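Local coordinates for uncharacterized protein (Methanosarcina mazei, PDB 3R6A) that is of unknown function but belongs to the glyoxalase/bleomycin resistance/dioxygenase superfamily, whose members are built from paired beta-alpha-beta-beta-beta modules, at residues Gln7-Leu12 with Gln68-Val73; Val73-Lys78 with Tyr115-Lys120. All blocks are in the same frame, centred on the assembly; numbering follows the deposited sequence.

Contact 1. Residues Gln7-Leu12 with Gln68-Val73; sequences QILSRL and QATFLV
Two neighbouring antiparallel strands in the middle of the mixed sheet, 5-14 and 69-73, meet where Ile-8 faces Phe-71 and Leu-9 faces Thr-70. The hydrogen-bonded pair Leu-9 and Thr-70 is joined both ways, Leu-9 N to Thr-70 O at 2.7 Å and Thr-70 N to Leu-9 O at 3.0 Å. Gln-7 and Leu-72 form the next such pair, with Leu-72 N 2.8 Å from Gln-7 O and a longer return bond. On one face Ile-8 CG2, anti to its backbone N, approaches the CE1 side of the Phe-71 ring obliquely at 3.8 Å. On the other, Leu-9 CB packs on Thr-70 CB, and the side chains of Gln-7 and Leu-72 run side by side. Arg-11 crosses Thr-70 at about a right angle, its CD 3.6 Å from Ala-69 CA; Glu-114 takes a salt bridge from Arg-11 NH1 and a hydrogen bond from Thr-70 OG1, while Phe-64 O binds Arg-11 NH2. Past the Leu-9/Thr-70 bonds, a water bridges Arg-11 N and Gln-68 O. Ser-10 OG bonds Ser-10 OG of the second subunit, so this edge-to-edge join of the two modules' first strands, characteristic of the glyoxalase/bleomycin resistance fold, also borders the dimer interface.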
# COMPACT_ATOMS: atom_id res chain seq x y z
N GLN B 7 -2.96 10.08 5.52
CA GLN B 7 -3.37 8.77 5.02
C GLN B 7 -2.20 8.08 4.36
O GLN B 7 -1.33 8.73 3.79
CB GLN B 7 -4.46 8.87 3.96
CG GLN B 7 -5.84 9.26 4.41
CD GLN B 7 -6.85 9.07 3.30
OE1 GLN B 7 -6.68 9.58 2.19
NE2 GLN B 7 -7.91 8.32 3.58
N ILE B 8 -2.20 6.75 4.43
CA ILE B 8 -1.18 5.96 3.76
C ILE B 8 -1.98 5.20 2.72
O ILE B 8 -2.85 4.40 3.05
CB ILE B 8 -0.49 4.98 4.73
CG1 ILE B 8 0.27 5.77 5.79
CG2 ILE B 8 0.45 4.06 3.95
CD1 ILE B 8 1.03 4.91 6.80
N LEU B 9 -1.70 5.48 1.45
CA LEU B 9 -2.44 4.86 0.36
C LEU B 9 -1.68 3.72 -0.31
O LEU B 9 -0.52 3.89 -0.72
CB LEU B 9 -2.80 5.93 -0.68
CG LEU B 9 -3.54 7.13 -0.09
CD1 LEU B 9 -3.68 8.22 -1.15
CD2 LEU B 9 -4.91 6.70 0.42
N SER B 10 -2.34 2.57 -0.41
CA SER B 10 -1.75 1.39 -1.05
C SER B 10 -2.04 1.48 -2.54
O SER B 10 -3.15 1.84 -2.94
CB SER B 10 -2.35 0.12 -0.46
OG SER B 10 -2.12 0.08 0.93
N ARG B 11 -1.05 1.12 -3.35
CA ARG B 11 -1.17 1.21 -4.80
C ARG B 11 -1.40 -0.10 -5.52
O ARG B 11 -0.70 -1.08 -5.28
CB ARG B 11 0.09 1.87 -5.36
CG ARG B 11 0.37 3.26 -4.80
CD ARG B 11 1.86 3.60 -4.88
NE ARG B 11 2.35 3.75 -6.25
CZ ARG B 11 2.32 4.89 -6.94
NH1 ARG B 11 1.81 5.99 -6.40
NH2 ARG B 11 2.83 4.94 -8.17
N LEU B 12 -2.39 -0.11 -6.41
CA LEU B 12 -2.69 -1.28 -7.22
C LEU B 12 -2.62 -0.81 -8.67
O LEU B 12 -3.00 0.32 -8.99
CB LEU B 12 -4.08 -1.84 -6.91
CG LEU B 12 -4.30 -2.41 -5.50
CD1 LEU B 12 -5.67 -3.08 -5.43
CD2 LEU B 12 -3.21 -3.41 -5.16
N GLN B 68 6.49 2.26 -3.85
CA GLN B 68 5.88 1.32 -2.91
C GLN B 68 4.51 1.74 -2.38
O GLN B 68 3.59 0.92 -2.26
CB GLN B 68 6.82 1.09 -1.72
CG GLN B 68 8.25 0.73 -2.09
CD GLN B 68 8.35 -0.56 -2.86
OE1 GLN B 68 7.85 -1.60 -2.41
NE2 GLN B 68 8.99 -0.51 -4.02
N ALA B 69 4.37 3.02 -2.06
CA ALA B 69 3.12 3.53 -1.51
C ALA B 69 3.08 5.05 -1.60
O ALA B 69 4.07 5.69 -1.94
CB ALA B 69 2.97 3.10 -0.06
N THR B 70 1.91 5.61 -1.30
CA THR B 70 1.72 7.05 -1.34
C THR B 70 1.29 7.55 0.03
O THR B 70 0.37 7.00 0.64
CB THR B 70 0.65 7.41 -2.39
OG1 THR B 70 1.16 7.09 -3.69
CG2 THR B 70 0.28 8.88 -2.33
N PHE B 71 1.99 8.57 0.53
CA PHE B 71 1.68 9.15 1.82
C PHE B 71 1.04 10.51 1.61
O PHE B 71 1.67 11.40 1.05
CB PHE B 71 2.94 9.37 2.66
CG PHE B 71 3.62 8.11 3.14
CD1 PHE B 71 3.14 6.85 2.81
CD2 PHE B 71 4.76 8.21 3.94
CE1 PHE B 71 3.79 5.70 3.25
CE2 PHE B 71 5.42 7.07 4.39
CZ PHE B 71 4.93 5.81 4.04
N LEU B 72 -0.21 10.66 2.03
CA LEU B 72 -0.90 11.94 1.94
C LEU B 72 -0.48 12.66 3.22
O LEU B 72 -0.68 12.13 4.32
CB LEU B 72 -2.42 11.74 1.89
CG LEU B 72 -3.32 12.97 1.88
CD1 LEU B 72 -2.98 13.89 0.71
CD2 LEU B 72 -4.77 12.51 1.79
N VAL B 73 0.11 13.84 3.09
CA VAL B 73 0.59 14.59 4.24
C VAL B 73 0.05 16.01 4.32
O VAL B 73 -0.46 16.55 3.35
CB VAL B 73 2.14 14.64 4.25
CG1 VAL B 73 2.71 13.23 4.19
CG2 VAL B 73 2.65 15.45 3.07
O HOH W 1 1.19 0.10 -1.95

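Contact 2. Residues Val73-Lys78 with Tyr115-Lys120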
# COMPACT_ATOMS: atom_id res chain seq x y z
N VAL B 73 0.11 13.84 3.09
CA VAL B 73 0.59 14.59 4.24
C VAL B 73 0.05 16.01 4.32
O VAL B 73 -0.46 16.55 3.35
CB VAL B 73 2.14 14.64 4.25
CG1 VAL B 73 2.71 13.23 4.19
CG2 VAL B 73 2.65 15.45 3.07
N ASP B 74 0.19 16.62 5.50
CA ASP B 74 -0.29 17.98 5.71
C ASP B 74 0.67 19.00 5.08
O ASP B 74 0.23 20.00 4.52
CB ASP B 74 -0.44 18.25 7.21
CG ASP B 74 0.89 18.29 7.94
OD1 ASP B 74 1.81 17.55 7.55
OD2 ASP B 74 1.01 19.07 8.91
N SER B 75 1.97 18.73 5.17
CA SER B 75 2.96 19.65 4.63
C SER B 75 4.18 18.97 4.02
O SER B 75 4.97 18.34 4.72
CB SER B 75 3.43 20.60 5.74
OG SER B 75 4.56 21.36 5.33
N LEU B 76 4.34 19.09 2.70
CA LEU B 76 5.49 18.48 2.03
C LEU B 76 6.81 19.03 2.55
O LEU B 76 7.75 18.28 2.79
CB LEU B 76 5.47 18.74 0.52
CG LEU B 76 4.64 17.91 -0.46
CD1 LEU B 76 5.15 18.22 -1.87
CD2 LEU B 76 4.77 16.43 -0.17
N ASP B 77 6.87 20.35 2.71
CA ASP B 77 8.09 21.00 3.17
C ASP B 77 8.63 20.46 4.49
O ASP B 77 9.83 20.26 4.62
CB ASP B 77 7.86 22.51 3.25
CG ASP B 77 7.35 23.08 1.95
OD1 ASP B 77 7.97 22.81 0.90
OD2 ASP B 77 6.33 23.81 1.98
N LYS B 78 7.74 20.24 5.45
CA LYS B 78 8.17 19.72 6.75
C LYS B 78 8.79 18.33 6.59
O LYS B 78 9.82 18.03 7.19
CB LYS B 78 6.98 19.65 7.71
CG LYS B 78 7.06 20.64 8.87
CD LYS B 78 7.16 22.08 8.39
CE LYS B 78 5.86 22.55 7.75
NZ LYS B 78 5.96 23.97 7.29
N TYR B 115 5.08 11.33 -1.77
CA TYR B 115 4.47 12.18 -0.74
C TYR B 115 3.57 13.18 -1.46
O TYR B 115 4.01 13.87 -2.39
CB TYR B 115 5.55 12.91 0.05
CG TYR B 115 6.30 12.02 1.01
CD1 TYR B 115 6.02 12.04 2.38
CD2 TYR B 115 7.30 11.16 0.56
CE1 TYR B 115 6.71 11.22 3.27
CE2 TYR B 115 8.00 10.34 1.44
CZ TYR B 115 7.70 10.38 2.79
OH TYR B 115 8.42 9.61 3.68
N VAL B 116 2.32 13.27 -1.03
CA VAL B 116 1.38 14.18 -1.67
C VAL B 116 0.74 15.14 -0.68
O VAL B 116 0.43 14.76 0.45
CB VAL B 116 0.27 13.39 -2.38
CG1 VAL B 116 -0.69 14.34 -3.07
CG2 VAL B 116 0.88 12.42 -3.37
N GLU B 117 0.54 16.37 -1.12
CA GLU B 117 -0.10 17.40 -0.31
C GLU B 117 -1.26 17.91 -1.14
O GLU B 117 -1.07 18.36 -2.27
CB GLU B 117 0.88 18.54 -0.03
CG GLU B 117 0.35 19.62 0.89
CD GLU B 117 1.29 20.80 1.02
OE1 GLU B 117 2.44 20.60 1.49
OE2 GLU B 117 0.90 21.92 0.64
N HIS B 118 -2.47 17.81 -0.60
CA HIS B 118 -3.66 18.27 -1.32
C HIS B 118 -3.95 19.73 -1.01
O HIS B 118 -3.85 20.17 0.14
CB HIS B 118 -4.86 17.40 -0.95
CG HIS B 118 -4.86 16.05 -1.59
ND1 HIS B 118 -5.66 15.02 -1.16
CD2 HIS B 118 -4.18 15.57 -2.66
CE1 HIS B 118 -5.48 13.96 -1.93
NE2 HIS B 118 -4.58 14.27 -2.85
N SER B 119 -4.31 20.49 -2.03
CA SER B 119 -4.64 21.90 -1.85
C SER B 119 -6.08 21.98 -1.35
O SER B 119 -6.69 20.96 -1.03
CB SER B 119 -4.49 22.66 -3.17
OG SER B 119 -5.29 22.09 -4.18
N LYS B 120 -6.63 23.19 -1.29
CA LYS B 120 -8.00 23.39 -0.82
C LYS B 120 -9.04 22.50 -1.51
O LYS B 120 -9.27 21.36 -1.08
CB LYS B 120 -8.40 24.86 -0.97
CG LYS B 120 -7.62 25.80 -0.07
CD LYS B 120 -8.07 27.24 -0.25
CE LYS B 120 -7.81 27.74 -1.66
NZ LYS B 120 -8.27 29.14 -1.86
O HOH W 2 -2.69 17.26 2.10
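The backbone of Val-73 ends a strand pairing with 112-118, its N donating to Val-116 O at 2.8 Å in a nearly straight bond (174°), before the chain turns through Asp-74 and Ser-75 into helix 76-84. Two residues further along the strand, a water joins Val-73 O to His-118 N. The turn is gripped by Glu-117. With CG anti to the backbone N (chi1 -176°) and the chain extended beyond it, the side chain passes the Asp-74 carbonyl, CG lying 3.7 Å from Asp-74 O, and brings OE1 to the first turn of the helix. There Leu-76 N donates to Glu-117 OE1 at 2.7 Å, meeting the oxygen nearly along its C-O axis at an N-H...O angle of 171°. Ser-75, at the N-cap position, adds a weak capping bond from Lys-78 N to its OG. Leu-76 closes the apolar side of the contact: its CG rests against Glu-117 CB, and CD2 packs 3.6 Å from Tyr-115 CB. Val-73 CG1 reaches the Tyr-115 ring at its edge, 4.0 Å from CD1, while the phenol OH is hydrogen-bonded to His-107 NE2. Arg-101 forms a salt bridge with Asp-77 and a long, weak ion pair with Glu-117, probably easing the repulsion between these two acids. The carboxylate of Glu-117 thus takes up a backbone N-H at the helix start, where the helix dipole would be expected to stabilise its negative charge, and ties the helix to the strand.

Contacts 1 and 2 share Val-73 and follow each other along the chain, their centres about 13 Å apart. Strand 69-73 lies between 5-14 and 112-118 in the sheet, running antiparallel to the first and parallel to the second, so contact 1 secures one edge of it and contact 2 the end of the other. The two contacts also touch directly: Val-116 N lies 2.9 Å from Phe-71 O, a probable hydrogen bond, and Leu-72 CD1 packs 3.5 Å from His-118 ND1. On the face carrying Phe-71, its ring meets that of Tyr-115 edge-to-face, which joins the apolar packing of contact 1 to the layer beneath helix 76-84.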